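Long-range contacts in methylmalonyl-CoA carboxyltransferase 12S subunit (PDB 1ON3), which transfers the carboxyl group of methylmalonyl-CoA to the biotin of the 1.3S subunit, yielding propanoyl-CoA, as the hexameric core of transcarboxylase: residues P96-S101 with T129-L134; A313-T318 with C341-A346; N324-G329 with N361-Q366; G181-P186 with A198-T203. All blocks are in the same frame, centred on the assembly; numbering follows the deposited sequence.

All four contacts are buried. Contacts 1 and 3 hold the same kind of elements in two halves of the chain: in each, two neighbouring parallel strands of a mixed sheet meet across a beta-alpha-beta unit. Both rely on backbone hydrogen bonds, to which contact 1 adds a histidine-threonine bond. Contact 2 shares a sheet and the helix 344-359 crossover with contact 3, their centres about 20 Å apart, but it works through side chains: an asparagine amide, a helix-capping aspartate and a water. Contact 4 lies at a subunit interface and a ligand pocket, about 6 Å from contact 1 at the nearest atoms, and the packing between its two segments is chiefly apolar.

Contact 1. Residues P96-S101 with T129-L134; sequences PVHAAS and TGTPFL
His98 and Ala99 of strand 95-102 pair in parallel with Phe133 and Leu134 of strand 133-139, in a beta-alpha-beta crossover connected by helix 113-129. Three backbone bonds hold the pairing. His98 N donates to Pro132 O at 3.1 Å, and His98 O accepts from Leu134 N; Ala100 N then reaches Leu134 O at 2.9 Å. A CA-H...O contact from Phe133 CA to His98 O supplements them.

Apolar packing differs on the two faces of the sheet. Beside Ala99, the CD1 methyl of Leu134 rests 4.0 Å from Val97 CB, and Val97 CG1 meets Pro132 CB with the two side chains at about a right angle. On the face of His98 and Phe133, CG of Phe133 lies anti to the backbone N (chi1 173°), and the ring tip CZ comes 4.2 Å from Ala100 CB. Helix 113-129 backs this face through Met123 on Phe133 and Thr122 and Gln125 on His98. Strand 85-92 flanks strand 95-102 on its other edge.

The polar side-chain contacts gather where the helix ends. Gly130, with positive phi, is the C-prime residue of a Schellman motif, and the chain turns there toward Thr131. Thr129 OG1 is hydrogen-bonded to Gln125 O and sits 3.2 Å from His98 CE1. The imidazole edge faces Thr131, whose OG1 lies near the ring plane and forms a nearly straight hydrogen bond of 2.7 Å with His98 ND1, at an angle of 167°.

Contact 2. Residues A313-T318 with C341-A346; sequences ATNLVT and CLDINA
Asn315 reaches across to the loop before helix 344-359 with its amide nitrogen, which makes two nearly straight hydrogen bonds. ND2 donates to Cys341 O at 2.8 Å and to Asp343 OD1 at 3.0 Å, both acceptors lying near the amide plane. The amide and carboxylate planes stand 85° apart, and ND2 meets OD1 from above the carboxylate. From the opposite face of that carboxylate, Ala346 N donates to the same oxygen at 2.9 Å, the capping bond of Asp343, which holds the N-cap position of the helix. A water joins the other two ends, donating to Asn315 OD1 and to Asp343 OD2.

Apolar groups border this network. Ala346 CB lies 3.4 Å from Asn315 ND2 and 3.8 Å from Leu316 CB, while Leu316 CD1 touches Leu342 CD2 at 3.5 Å. Ala313 CB rests on the backbone of the first helical turn, 3.7 Å from Ala346 N.

Behind the first shell, a type I turn from Ala313 to Leu316, closed by Leu316 N to Ala313 O, presents Asn315. The turn leading into strand 316-323 is thus tied to the N-terminal end of helix 344-359. Lys349, farther along the helix, donates to Leu316 O. An alanine at Asn315 would probably leave Cys341 O without this donor and the capping aspartate less firmly oriented. Two N-H donors on Asp343 OD1, one of them from the first turn of the helix, would be expected to stabilise a negative carboxylate.

Contact 3. Residues N324-G329 with N361-Q366; sequences NGRSVG and NIPLVQ
Gly329 pairs in parallel with Leu364, their CA atoms 4.9 Å apart, where strand 326-333 meets strand 364-370; the axes of the short segments approach to 5.4 Å at an angle of 51°. Gly329 uses both its backbone groups. Its N donates to Pro363 O at 2.9 Å, and its O accepts from Val365 N at 2.8 Å, both bonds nearly straight. A CA-H...O contact from Leu364 CA to Gly329 O accompanies them.

Ile362 lies against the backbone of Val328 and Gly329. With CG2 anti to the backbone N, the isoleucine lays this methyl 3.6 Å from both Gly329 N and Val328 C. The Pro363 ring sets its CD 3.4 Å from Ser327 O, and its CG meets Arg326 CD at 4.1 Å. The side chains of Arg326 and Pro363 cross at about a right angle. Val328 CB lies 4.3 Å from Val365 CG2. The polar side-chain ends of Arg326 and Ser327 find partners outside the two segments: Arg326 NH1 forms a salt bridge with Glu262, and Ser327 OG bonds to Phe254 O.

The pairing is the strand-to-strand side of a beta-alpha-beta crossover through helix 344-359, whose Val354 and Cys357 pack on Leu364. Leu503 of helix 495-505 packs on Val328 and Pro363, while strands 316-323 and 402-407 border the pair on its two outer edges.

Contact 4. Residues G181-P186 with A198-T203; sequences GASYSP and AHMFIT. With DXX (methylmalonic acid), chain U; MCA (methylmalonyl-coenzyme A), chain T.
The Tyr184 ring carries Ile202 on one face: CD1 stands 3.5 Å above the ring plane, offset toward the rim, in a CH-pi contact. The methyl comes nearest CZ, at 3.6 Å, and the two side chains cross at about a right angle. Phe373 of a neighbouring subunit also meets the tyrosine ring, their planes inclined at about 55°. Tyr184 OH lies 3.7 Å from Ile202 CG1, buried and without a polar partner in the model.

Met200 CG comes 3.1 Å from Ser183 OG and 3.7 Å from Ser183 CB; the serine OG bonds to Gly180 O. Ile202 N is hydrogen-bonded to Glu380 of the neighbouring subunit. An alanine at Tyr184 would probably leave a gap beneath the Ile202 methyl and let that side chain shift.

The start of 181-186 and the end of 198-203 reach the ligands. Gly181 N donates to OS5 of methylmalonyl-coenzyme A at 2.7 Å and 177°, and Ile202 O lies 3.3 Å from CB of methylmalonic acid. An apolar seam thus joins backbone groups that line two ligand sites: the amide N-H of Gly181 holds the malonyl carboxylate, and Gly413 N of the neighbouring subunit donates to the same ligand.

Contact 1. Residues P96-S101 with T129-L134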
# COMPACT_ATOMS: atom_id res chain seq x y z
N PRO E 96 -25.45 4.02 14.93
CA PRO E 96 -26.03 4.26 13.61
C PRO E 96 -26.23 2.94 12.85
O PRO E 96 -25.34 2.08 12.85
CB PRO E 96 -24.98 5.14 12.93
CG PRO E 96 -24.30 5.83 14.10
CD PRO E 96 -24.16 4.70 15.07
N VAL E 97 -27.38 2.79 12.20
CA VAL E 97 -27.66 1.61 11.38
C VAL E 97 -28.50 2.03 10.19
O VAL E 97 -29.07 3.12 10.17
CB VAL E 97 -28.47 0.51 12.14
CG1 VAL E 97 -27.67 -0.06 13.31
CG2 VAL E 97 -29.82 1.06 12.61
N HIS E 98 -28.55 1.16 9.18
CA HIS E 98 -29.38 1.35 7.99
C HIS E 98 -30.31 0.14 7.97
O HIS E 98 -29.90 -0.96 8.35
CB HIS E 98 -28.53 1.42 6.72
CG HIS E 98 -27.80 2.71 6.57
ND1 HIS E 98 -26.63 3.00 7.25
CD2 HIS E 98 -28.12 3.83 5.88
CE1 HIS E 98 -26.27 4.24 6.99
NE2 HIS E 98 -27.15 4.77 6.16
N ALA E 99 -31.54 0.33 7.53
CA ALA E 99 -32.51 -0.77 7.55
C ALA E 99 -33.54 -0.69 6.43
O ALA E 99 -33.77 0.38 5.86
CB ALA E 99 -33.22 -0.78 8.90
N ALA E 100 -34.14 -1.84 6.13
CA ALA E 100 -35.18 -1.94 5.12
C ALA E 100 -36.29 -2.79 5.73
O ALA E 100 -36.03 -3.70 6.52
CB ALA E 100 -34.65 -2.60 3.86
N SER E 101 -37.54 -2.51 5.36
CA SER E 101 -38.64 -3.26 5.93
C SER E 101 -39.71 -3.41 4.86
O SER E 101 -40.31 -2.41 4.44
CB SER E 101 -39.18 -2.51 7.16
OG SER E 101 -40.12 -3.27 7.89
N THR E 129 -20.85 4.35 4.87
CA THR E 129 -20.71 4.94 6.19
C THR E 129 -20.24 3.94 7.24
O THR E 129 -20.04 4.29 8.41
CB THR E 129 -22.05 5.55 6.64
OG1 THR E 129 -23.05 4.53 6.66
CG2 THR E 129 -22.49 6.67 5.66
N GLY E 130 -20.08 2.69 6.82
CA GLY E 130 -19.62 1.66 7.74
C GLY E 130 -20.59 1.27 8.85
O GLY E 130 -20.18 1.09 10.00
N THR E 131 -21.87 1.11 8.54
CA THR E 131 -22.81 0.72 9.58
C THR E 131 -23.49 -0.60 9.29
O THR E 131 -23.51 -1.08 8.14
CB THR E 131 -23.96 1.74 9.78
OG1 THR E 131 -24.98 1.48 8.80
CG2 THR E 131 -23.46 3.19 9.63
N PRO E 132 -24.06 -1.22 10.33
CA PRO E 132 -24.76 -2.49 10.16
C PRO E 132 -25.99 -2.26 9.26
O PRO E 132 -26.49 -1.13 9.15
CB PRO E 132 -25.17 -2.84 11.57
CG PRO E 132 -24.04 -2.30 12.39
CD PRO E 132 -23.76 -0.96 11.75
N PHE E 133 -26.45 -3.33 8.64
CA PHE E 133 -27.64 -3.30 7.78
C PHE E 133 -28.62 -4.38 8.25
O PHE E 133 -28.26 -5.55 8.34
CB PHE E 133 -27.27 -3.59 6.32
CG PHE E 133 -28.47 -3.74 5.43
CD1 PHE E 133 -28.76 -4.96 4.84
CD2 PHE E 133 -29.32 -2.67 5.22
CE1 PHE E 133 -29.91 -5.11 4.04
CE2 PHE E 133 -30.46 -2.81 4.43
CZ PHE E 133 -30.75 -4.04 3.84
N LEU E 134 -29.86 -3.98 8.53
CA LEU E 134 -30.90 -4.90 8.99
C LEU E 134 -32.07 -4.85 8.00
O LEU E 134 -32.43 -3.78 7.51
CB LEU E 134 -31.36 -4.53 10.41
CG LEU E 134 -30.24 -4.64 11.46
CD1 LEU E 134 -29.68 -3.25 11.74
CD2 LEU E 134 -30.77 -5.26 12.75

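Contact 2. Residues A313-T318 with C341-A346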
# COMPACT_ATOMS: atom_id res chain seq x y z
N ALA E 313 -27.95 -29.14 14.74
CA ALA E 313 -26.71 -29.86 15.07
C ALA E 313 -26.31 -29.57 16.51
O ALA E 313 -25.24 -28.99 16.77
CB ALA E 313 -25.59 -29.43 14.11
N THR E 314 -27.18 -29.99 17.43
CA THR E 314 -26.99 -29.75 18.85
C THR E 314 -25.84 -30.51 19.48
O THR E 314 -25.63 -30.42 20.69
CB THR E 314 -28.30 -30.03 19.62
OG1 THR E 314 -28.69 -31.40 19.40
CG2 THR E 314 -29.41 -29.10 19.14
N ASN E 315 -25.11 -31.28 18.67
CA ASN E 315 -23.94 -32.01 19.14
C ASN E 315 -22.77 -31.02 19.24
O ASN E 315 -21.69 -31.35 19.73
CB ASN E 315 -23.58 -33.17 18.19
CG ASN E 315 -23.65 -32.78 16.71
OD1 ASN E 315 -24.61 -32.14 16.27
ND2 ASN E 315 -22.65 -33.20 15.94
N LEU E 316 -23.01 -29.80 18.77
CA LEU E 316 -22.01 -28.73 18.83
C LEU E 316 -22.69 -27.41 19.15
O LEU E 316 -23.69 -27.04 18.54
CB LEU E 316 -21.25 -28.59 17.51
CG LEU E 316 -20.18 -27.50 17.67
CD1 LEU E 316 -18.83 -28.05 17.30
CD2 LEU E 316 -20.53 -26.26 16.86
N VAL E 317 -22.13 -26.69 20.11
CA VAL E 317 -22.69 -25.40 20.52
C VAL E 317 -21.86 -24.24 19.98
O VAL E 317 -20.64 -24.28 20.01
CB VAL E 317 -22.71 -25.29 22.08
CG1 VAL E 317 -23.05 -23.88 22.50
CG2 VAL E 317 -23.71 -26.28 22.67
N THR E 318 -22.54 -23.20 19.47
CA THR E 318 -21.87 -21.99 18.99
C THR E 318 -22.67 -20.88 19.66
O THR E 318 -23.90 -20.82 19.53
CB THR E 318 -21.96 -21.81 17.45
OG1 THR E 318 -23.31 -21.99 17.00
CG2 THR E 318 -21.02 -22.79 16.74
N CYS E 341 -19.78 -36.18 19.19
CA CYS E 341 -19.15 -36.39 17.89
C CYS E 341 -19.42 -35.22 16.95
O CYS E 341 -20.48 -34.60 17.02
CB CYS E 341 -19.71 -37.64 17.20
SG CYS E 341 -19.17 -39.22 17.88
N LEU E 342 -18.44 -34.90 16.10
CA LEU E 342 -18.64 -33.85 15.10
C LEU E 342 -19.21 -34.61 13.91
O LEU E 342 -18.91 -35.80 13.74
CB LEU E 342 -17.30 -33.20 14.71
CG LEU E 342 -16.75 -32.17 15.71
CD1 LEU E 342 -15.33 -31.75 15.31
CD2 LEU E 342 -17.68 -30.97 15.74
N ASP E 343 -20.07 -33.96 13.12
CA ASP E 343 -20.65 -34.60 11.94
C ASP E 343 -20.75 -33.55 10.83
O ASP E 343 -20.27 -32.43 10.99
CB ASP E 343 -22.03 -35.22 12.26
CG ASP E 343 -23.12 -34.19 12.58
OD1 ASP E 343 -22.81 -33.04 12.96
OD2 ASP E 343 -24.31 -34.55 12.46
N ILE E 344 -21.33 -33.92 9.70
CA ILE E 344 -21.46 -32.98 8.59
C ILE E 344 -22.15 -31.68 9.00
O ILE E 344 -21.63 -30.58 8.74
CB ILE E 344 -22.28 -33.63 7.43
CG1 ILE E 344 -21.46 -34.76 6.80
CG2 ILE E 344 -22.64 -32.58 6.38
CD1 ILE E 344 -22.26 -35.65 5.81
N ASN E 345 -23.32 -31.78 9.62
CA ASN E 345 -24.06 -30.59 10.01
C ASN E 345 -23.34 -29.71 11.04
O ASN E 345 -23.36 -28.48 10.91
CB ASN E 345 -25.46 -30.96 10.51
CG ASN E 345 -26.34 -31.52 9.39
OD1 ASN E 345 -25.93 -31.56 8.23
ND2 ASN E 345 -27.54 -31.95 9.74
N ALA E 346 -22.71 -30.32 12.04
CA ALA E 346 -22.00 -29.54 13.05
C ALA E 346 -20.77 -28.86 12.43
O ALA E 346 -20.40 -27.76 12.82
CB ALA E 346 -21.58 -30.43 14.21
O HOH W 1 -25.96 -33.07 14.02

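Contact 3. Residues N324-G329 with N361-Q366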
# COMPACT_ATOMS: atom_id res chain seq x y z
N ASN E 324 -15.04 -10.23 30.49
CA ASN E 324 -14.56 -8.91 30.89
C ASN E 324 -15.13 -7.86 29.93
O ASN E 324 -14.44 -6.90 29.56
CB ASN E 324 -13.03 -8.87 30.88
CG ASN E 324 -12.40 -9.83 31.89
OD1 ASN E 324 -11.27 -10.26 31.71
ND2 ASN E 324 -13.12 -10.14 32.96
N GLY E 325 -16.38 -8.05 29.53
CA GLY E 325 -17.05 -7.11 28.64
C GLY E 325 -16.75 -7.23 27.16
O GLY E 325 -17.41 -6.58 26.34
N ARG E 326 -15.78 -8.05 26.79
CA ARG E 326 -15.39 -8.22 25.39
C ARG E 326 -16.20 -9.33 24.70
O ARG E 326 -16.32 -10.44 25.24
CB ARG E 326 -13.89 -8.57 25.31
CG ARG E 326 -13.31 -8.75 23.92
CD ARG E 326 -11.99 -9.54 24.01
NE ARG E 326 -11.02 -8.92 24.93
CZ ARG E 326 -10.34 -7.81 24.64
NH1 ARG E 326 -10.52 -7.22 23.47
NH2 ARG E 326 -9.52 -7.27 25.53
N SER E 327 -16.75 -9.02 23.52
CA SER E 327 -17.49 -10.01 22.75
C SER E 327 -16.56 -11.15 22.35
O SER E 327 -15.44 -10.90 21.90
CB SER E 327 -18.08 -9.43 21.45
OG SER E 327 -19.11 -8.49 21.68
N VAL E 328 -17.03 -12.38 22.53
CA VAL E 328 -16.27 -13.57 22.12
C VAL E 328 -17.26 -14.57 21.52
O VAL E 328 -18.47 -14.53 21.81
CB VAL E 328 -15.53 -14.30 23.30
CG1 VAL E 328 -14.51 -13.37 23.93
CG2 VAL E 328 -16.54 -14.80 24.33
N GLY E 329 -16.75 -15.46 20.67
CA GLY E 329 -17.56 -16.50 20.09
C GLY E 329 -17.08 -17.81 20.68
O GLY E 329 -15.89 -18.12 20.63
N ASN E 361 -13.64 -9.41 13.76
CA ASN E 361 -12.71 -9.28 14.87
C ASN E 361 -13.14 -9.74 16.25
O ASN E 361 -12.74 -9.15 17.26
CB ASN E 361 -12.26 -7.82 14.93
CG ASN E 361 -11.98 -7.25 13.55
OD1 ASN E 361 -11.15 -7.79 12.81
ND2 ASN E 361 -12.67 -6.17 13.18
N ILE E 362 -13.94 -10.81 16.29
CA ILE E 362 -14.44 -11.39 17.54
C ILE E 362 -13.58 -12.62 17.89
O ILE E 362 -13.58 -13.60 17.14
CB ILE E 362 -15.91 -11.82 17.36
CG1 ILE E 362 -16.76 -10.60 17.01
CG2 ILE E 362 -16.43 -12.55 18.61
CD1 ILE E 362 -18.21 -10.91 16.74
N PRO E 363 -12.85 -12.59 19.02
CA PRO E 363 -12.02 -13.75 19.40
C PRO E 363 -12.85 -15.02 19.50
O PRO E 363 -14.04 -14.97 19.79
CB PRO E 363 -11.44 -13.35 20.76
CG PRO E 363 -11.37 -11.86 20.68
CD PRO E 363 -12.71 -11.51 20.01
N LEU E 364 -12.19 -16.15 19.30
CA LEU E 364 -12.82 -17.46 19.32
C LEU E 364 -12.31 -18.31 20.47
O LEU E 364 -11.10 -18.54 20.61
CB LEU E 364 -12.56 -18.18 17.99
CG LEU E 364 -13.41 -17.62 16.83
CD1 LEU E 364 -12.75 -17.90 15.50
CD2 LEU E 364 -14.80 -18.20 16.91
N VAL E 365 -13.24 -18.80 21.28
CA VAL E 365 -12.92 -19.63 22.43
C VAL E 365 -13.53 -21.01 22.23
O VAL E 365 -14.75 -21.15 22.05
CB VAL E 365 -13.48 -19.01 23.74
CG1 VAL E 365 -13.20 -19.93 24.93
CG2 VAL E 365 -12.85 -17.64 23.96
N GLN E 366 -12.68 -22.03 22.25
CA GLN E 366 -13.11 -23.42 22.09
C GLN E 366 -13.08 -24.20 23.40
O GLN E 366 -12.14 -24.05 24.19
CB GLN E 366 -12.19 -24.16 21.09
CG GLN E 366 -12.29 -23.72 19.62
CD GLN E 366 -11.89 -22.27 19.42
OE1 GLN E 366 -12.69 -21.46 18.95
NE2 GLN E 366 -10.64 -21.94 19.77

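Contact 4. Residues G181-P186 with A198-T203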
# COMPACT_ATOMS: atom_id res chain seq x y z
N GLY E 181 -36.71 -17.47 -4.94
CA GLY E 181 -35.34 -17.00 -4.95
C GLY E 181 -35.06 -15.84 -4.02
O GLY E 181 -33.90 -15.59 -3.69
N ALA E 182 -36.09 -15.10 -3.62
CA ALA E 182 -35.91 -13.98 -2.70
C ALA E 182 -35.11 -14.48 -1.49
O ALA E 182 -34.33 -13.74 -0.89
CB ALA E 182 -37.27 -13.47 -2.23
N SER E 183 -35.31 -15.75 -1.15
CA SER E 183 -34.64 -16.40 -0.03
C SER E 183 -33.11 -16.35 -0.07
O SER E 183 -32.46 -16.45 0.97
CB SER E 183 -35.09 -17.87 0.07
OG SER E 183 -36.49 -17.96 0.27
N TYR E 184 -32.52 -16.21 -1.25
CA TYR E 184 -31.06 -16.16 -1.33
C TYR E 184 -30.45 -14.90 -0.70
O TYR E 184 -29.30 -14.92 -0.28
CB TYR E 184 -30.61 -16.33 -2.79
CG TYR E 184 -30.85 -17.72 -3.33
CD1 TYR E 184 -31.58 -17.93 -4.50
CD2 TYR E 184 -30.34 -18.85 -2.66
CE1 TYR E 184 -31.81 -19.22 -4.99
CE2 TYR E 184 -30.56 -20.13 -3.14
CZ TYR E 184 -31.30 -20.32 -4.31
OH TYR E 184 -31.54 -21.60 -4.79
N SER E 185 -31.21 -13.81 -0.63
CA SER E 185 -30.69 -12.59 -0.01
C SER E 185 -30.44 -12.90 1.49
O SER E 185 -29.35 -12.64 2.01
CB SER E 185 -31.67 -11.42 -0.20
OG SER E 185 -31.15 -10.22 0.34
N PRO E 186 -31.44 -13.45 2.19
CA PRO E 186 -31.21 -13.77 3.61
C PRO E 186 -30.01 -14.72 3.76
O PRO E 186 -29.20 -14.58 4.68
CB PRO E 186 -32.52 -14.44 4.02
CG PRO E 186 -33.51 -13.62 3.30
CD PRO E 186 -32.89 -13.48 1.90
N ALA E 198 -43.53 -16.82 9.89
CA ALA E 198 -42.84 -16.76 8.60
C ALA E 198 -42.67 -18.10 7.90
O ALA E 198 -42.78 -19.16 8.52
CB ALA E 198 -41.47 -16.10 8.77
N HIS E 199 -42.43 -18.03 6.60
CA HIS E 199 -42.18 -19.21 5.78
C HIS E 199 -41.17 -18.82 4.71
O HIS E 199 -41.18 -17.69 4.20
CB HIS E 199 -43.47 -19.75 5.15
CG HIS E 199 -44.46 -20.25 6.17
ND1 HIS E 199 -45.40 -19.42 6.75
CD2 HIS E 199 -44.59 -21.45 6.77
CE1 HIS E 199 -46.06 -20.09 7.67
NE2 HIS E 199 -45.59 -21.33 7.71
N MET E 200 -40.28 -19.74 4.39
CA MET E 200 -39.24 -19.49 3.41
C MET E 200 -38.97 -20.77 2.62
O MET E 200 -38.94 -21.85 3.20
CB MET E 200 -37.97 -19.04 4.15
CG MET E 200 -36.75 -18.78 3.30
SD MET E 200 -35.52 -17.82 4.24
CE MET E 200 -34.82 -19.08 5.34
N PHE E 201 -38.80 -20.65 1.31
CA PHE E 201 -38.52 -21.81 0.48
C PHE E 201 -38.19 -21.39 -0.95
O PHE E 201 -38.57 -20.31 -1.40
CB PHE E 201 -39.70 -22.79 0.49
CG PHE E 201 -41.05 -22.14 0.36
CD1 PHE E 201 -41.40 -21.45 -0.80
CD2 PHE E 201 -41.96 -22.20 1.41
CE1 PHE E 201 -42.66 -20.84 -0.92
CE2 PHE E 201 -43.22 -21.60 1.31
CZ PHE E 201 -43.57 -20.91 0.14
N ILE E 202 -37.43 -22.24 -1.64
CA ILE E 202 -37.07 -21.93 -3.02
C ILE E 202 -38.24 -22.32 -3.91
O ILE E 202 -38.63 -21.58 -4.80
CB ILE E 202 -35.79 -22.69 -3.45
CG1 ILE E 202 -34.57 -22.09 -2.74
CG2 ILE E 202 -35.62 -22.60 -4.96
CD1 ILE E 202 -34.51 -20.55 -2.80
N THR E 203 -38.81 -23.50 -3.64
CA THR E 203 -39.96 -23.98 -4.40
C THR E 203 -41.14 -24.21 -3.45
O THR E 203 -40.99 -24.85 -2.40
CB THR E 203 -39.63 -25.28 -5.14
OG1 THR E 203 -38.43 -25.09 -5.91
CG2 THR E 203 -40.77 -25.66 -6.09
C1 DXX U . -41.49 -21.19 -8.57
O1 DXX U . -42.20 -20.42 -9.36
CA DXX U . -41.28 -20.78 -7.44
CB DXX U . -40.02 -20.18 -7.49
C DXX U . -42.05 -20.84 -6.22
O DXX U . -42.62 -21.94 -6.09
O2 DXX U . -42.12 -19.91 -5.39
C8 MCA T . -48.00 -12.24 -3.89
N9 MCA T . -48.68 -11.27 -4.63
C4 MCA T . -47.87 -11.03 -5.72
C5 MCA T . -46.75 -11.88 -5.56
N7 MCA T . -46.86 -12.63 -4.40
N3 MCA T . -48.08 -10.15 -6.78
C2 MCA T . -47.05 -10.18 -7.70
N1 MCA T . -45.92 -10.96 -7.64
C6 MCA T . -45.73 -11.83 -6.57
N6 MCA T . -44.62 -12.57 -6.56
C1' MCA T . -49.87 -10.63 -4.42
C2' MCA T . -51.01 -11.63 -4.58
O2' MCA T . -51.40 -11.75 -5.92
C3' MCA T . -52.04 -11.06 -3.64
O3' MCA T . -52.83 -10.11 -4.32
C4' MCA T . -51.25 -10.43 -2.48
O4' MCA T . -49.92 -10.17 -3.06
C5' MCA T . -50.97 -11.32 -1.20
O5' MCA T . -51.45 -12.41 -1.40
P1 MCA T . -52.24 -13.49 -1.05
O11 MCA T . -52.31 -14.48 -2.00
O12 MCA T . -53.32 -12.73 -0.84
O6 MCA T . -51.70 -14.33 0.25
P2 MCA T . -51.26 -15.15 1.20
O21 MCA T . -52.40 -15.90 0.96
O22 MCA T . -50.82 -14.64 2.44
O7 MCA T . -50.06 -15.93 0.48
CPB MCA T . -49.08 -15.41 0.02
CPA MCA T . -47.94 -16.09 -0.72
CP7 MCA T . -48.66 -16.13 -2.08
CP9 MCA T . -47.47 -17.40 -0.05
CP8 MCA T . -46.74 -15.10 -0.72
OP3 MCA T . -48.99 -15.01 -2.52
CP6 MCA T . -48.04 -16.67 -3.24
OP2 MCA T . -47.60 -17.88 -3.16
NP2 MCA T . -47.89 -15.85 -4.46
CP5 MCA T . -46.74 -16.17 -5.23
CP4 MCA T . -45.40 -16.66 -5.17
CP3 MCA T . -44.44 -16.68 -6.26
OP1 MCA T . -45.06 -17.31 -7.30
NP1 MCA T . -43.06 -16.23 -6.48
CP2 MCA T . -42.62 -16.52 -7.82
CP1 MCA T . -41.31 -15.87 -7.98
P3 MCA T . -54.18 -9.19 -4.12
O31 MCA T . -54.99 -10.45 -4.13
O32 MCA T . -54.37 -8.38 -5.37
O33 MCA T . -54.39 -8.43 -2.83
S MCA T . -40.62 -16.03 -9.34
CS1 MCA T . -39.49 -15.15 -8.55
OS1 MCA T . -39.40 -14.64 -7.39
CS2 MCA T . -38.25 -15.78 -8.68
CS3 MCA T . -37.28 -15.09 -9.26
CS4 MCA T . -37.60 -17.13 -8.23
OS4 MCA T . -36.66 -17.63 -8.84
OS5 MCA T . -38.11 -17.64 -7.24